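Local coordinates for arginine kinase (PDB 6VVG) that acts as a viral protein kinase, PK-1, probably phosphorylating serine or threonine with ATP, and relies on side-to-side dimerization for its activity, at the interface of chains A and B. Numbering follows the deposited sequence. Chains: chain A/B, Arginine kinase.

The interface of chains A and B. Residues chain A 3, 6-7, 10; chain B 35, 50, 86, 88.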
ATOM      1  N   PRO A   3      -9.589   6.031 -24.953  1.00 73.37           N
ATOM      2  CA  PRO A   3      -9.940   6.445 -26.322  1.00 81.27           C
ATOM      3  C   PRO A   3      -8.818   6.230 -27.332  1.00 80.99           C
ATOM      4  O   PRO A   3      -9.013   6.462 -28.525  1.00 78.23           O
ATOM      5  CB  PRO A   3     -10.242   7.943 -26.175  1.00 71.05           C
ATOM      6  CG  PRO A   3     -10.686   8.102 -24.743  1.00 66.42           C
ATOM      7  CD  PRO A   3      -9.940   7.049 -23.943  1.00 74.43           C
ATOM      8  N   SER A   6      -5.394   8.787 -25.032  1.00 78.33           N
ATOM      9  CA  SER A   6      -4.768   8.776 -23.713  1.00 73.69           C
ATOM     10  C   SER A   6      -3.350   8.230 -23.794  1.00 64.08           C
ATOM     11  O   SER A   6      -2.402   8.850 -23.297  1.00 60.74           O
ATOM     12  CB  SER A   6      -5.613   7.946 -22.742  1.00 74.17           C
ATOM     13  N   ILE A   7      -3.183   7.063 -24.423  1.00 68.73           N
ATOM     14  CA  ILE A   7      -1.863   6.444 -24.514  1.00 40.42           C
ATOM     15  C   ILE A   7      -0.861   7.419 -25.111  1.00 61.57           C
ATOM     16  O   ILE A   7       0.199   7.689 -24.532  1.00 61.87           O
ATOM     17  CB  ILE A   7      -1.930   5.150 -25.344  1.00 51.22           C
ATOM     18  CG1 ILE A   7      -2.451   3.992 -24.495  1.00 39.44           C
ATOM     19  CG2 ILE A   7      -0.557   4.812 -25.910  1.00 61.08           C
ATOM     20  CD1 ILE A   7      -3.328   3.023 -25.263  1.00 38.01           C
ATOM     21  N   VAL A  10      -0.050  10.363 -22.929  1.00 58.62           N
ATOM     22  CA  VAL A  10       0.960   9.982 -21.949  1.00 51.84           C
ATOM     23  C   VAL A  10       2.352  10.099 -22.550  1.00 53.02           C
ATOM     24  O   VAL A  10       3.253  10.718 -21.964  1.00 60.02           O
ATOM     25  CB  VAL A  10       0.713   8.548 -21.469  1.00 50.32           C
ATOM     26  CG1 VAL A  10       2.043   8.065 -20.768  1.00 57.58           C
ATOM     27  CG2 VAL A  10      -0.462   8.396 -20.643  1.00 60.16           C
TER
ATOM     28  N   TYR B  35     -10.845  -1.620 -21.689  1.00 31.72           N
ATOM     29  CA  TYR B  35     -10.698  -1.874 -23.113  1.00 30.29           C
ATOM     30  C   TYR B  35      -9.799  -3.079 -23.342  1.00 26.46           C
ATOM     31  O   TYR B  35      -8.862  -3.330 -22.579  1.00 22.27           O
ATOM     32  CB  TYR B  35     -10.103  -0.660 -23.847  1.00 30.71           C
ATOM     33  CG  TYR B  35     -10.863   0.627 -23.650  1.00 35.40           C
ATOM     34  CD1 TYR B  35     -10.715   1.373 -22.489  1.00 34.32           C
ATOM     35  CD2 TYR B  35     -11.721   1.104 -24.631  1.00 44.70           C
ATOM     36  CE1 TYR B  35     -11.405   2.553 -22.307  1.00 41.86           C
ATOM     37  CE2 TYR B  35     -12.415   2.284 -24.460  1.00 45.94           C
ATOM     38  CZ  TYR B  35     -12.255   3.004 -23.295  1.00 51.80           C
ATOM     39  OH  TYR B  35     -12.947   4.181 -23.117  1.00 50.32           O
ATOM     40  N   ILE B  50      -8.877   2.473 -17.934  1.00 30.25           N
ATOM     41  CA  ILE B  50      -8.749   3.913 -17.749  1.00 32.45           C
ATOM     42  C   ILE B  50      -9.603   4.311 -16.550  1.00 37.43           C
ATOM     43  O   ILE B  50     -10.827   4.140 -16.565  1.00 36.88           O
ATOM     44  CB  ILE B  50      -9.172   4.672 -19.017  1.00 37.57           C
ATOM     45  CG1 ILE B  50      -7.986   4.774 -19.985  1.00 44.68           C
ATOM     46  CG2 ILE B  50      -9.702   6.046 -18.661  1.00 45.88           C
ATOM     47  CD1 ILE B  50      -8.318   5.394 -21.328  1.00 52.77           C
ATOM     48  N   GLU B  86      -5.981  11.504 -16.824  1.00 65.56           N
ATOM     49  CA  GLU B  86      -6.495  10.150 -16.670  1.00 67.03           C
ATOM     50  C   GLU B  86      -5.347   9.178 -16.410  1.00 56.39           C
ATOM     51  O   GLU B  86      -4.264   9.304 -16.989  1.00 46.50           O
ATOM     52  CB  GLU B  86      -7.283   9.716 -17.912  1.00 68.76           C
ATOM     53  CG  GLU B  86      -6.544   9.875 -19.223  1.00 75.45           C
ATOM     54  CD  GLU B  86      -7.444   9.659 -20.431  1.00 79.81           C
ATOM     55  OE1 GLU B  86      -8.270   8.721 -20.405  1.00 71.02           O
ATOM     56  OE2 GLU B  86      -7.323  10.426 -21.410  1.00 85.61           O
ATOM     57  N   LEU B  88      -3.939   5.104 -16.180  1.00 32.20           N
ATOM     58  CA  LEU B  88      -4.096   3.900 -16.982  1.00 26.25           C
ATOM     59  C   LEU B  88      -3.451   2.688 -16.326  1.00 26.35           C
ATOM     60  O   LEU B  88      -2.362   2.780 -15.755  1.00 19.74           O
ATOM     61  CB  LEU B  88      -3.489   4.070 -18.378  1.00 25.01           C
ATOM     62  CG  LEU B  88      -4.229   4.827 -19.476  1.00 40.40           C
ATOM     63  CD1 LEU B  88      -4.789   6.119 -18.979  1.00 62.56           C
ATOM     64  CD2 LEU B  88      -3.243   5.057 -20.646  1.00 48.56           C
TER
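The N-terminal helix of one kinase, residues 5-13 of chain A, lies with A:Ser6, A:Ile7 and A:Val10 across the beta-sheet of the partner's protein kinase N-lobe, where B:Tyr35, B:Ile50 and B:Leu88 rise from strands 33-39, 45-51 and 87-92 and B:Glu86 from the loop just before the last of these. The patch is part of a two-fold interface, so it recurs with the chains exchanged; presumably this is the side-to-side dimer, centred on the alpha C helix, on which kinase activity relies.

A:Pro3, in the loop ahead of the helix, presents ring carbon CD to the CD1 methyl at the tip of B:Ile50, and CD to CD1 is a tight 3.5 Å. The B:Ile50 chain can reach this far because it is fully stretched (chi2 175°). A rigid proline ring suits the spot, offering a compact apolar surface. The long flat ring of B:Tyr35 brings its hydroxyl alongside the proline, OH lying 4.2 Å from A:Pro3 CD, a loose flanking contact.

In the first turn of the helix, A:Ser6 sets CB over the flat face of the B:Glu86 carboxylate, 3.3 Å from OE2 and 3.4 Å from CD. The serine hydroxyl is not modelled, and no hydrogen bond or salt bridge crosses among the modelled atoms; a small residue lets the helix come close here. B:Glu86 places CG between its backbone N and carbonyl carbon (chi1 53°) and is extended beyond it (chi2 -170°), which together carry the carboxylate to the helix; a long side chain suits this loop position. The same CB also lies 4.0 Å from B:Ile50 CD1, so this one methyl touches both residues.

B:Leu88 directs its CD2 methyl towards A:Ile7 CG1 at 4.1 Å, the two side chains meeting at about a right angle. A:Val10, a turn further on, brings CG2 to 4.3 Å from the same methyl. Leucine, branched beyond CG, can reach both helix residues with one methyl, while A:Ile7 and A:Val10 only graze it.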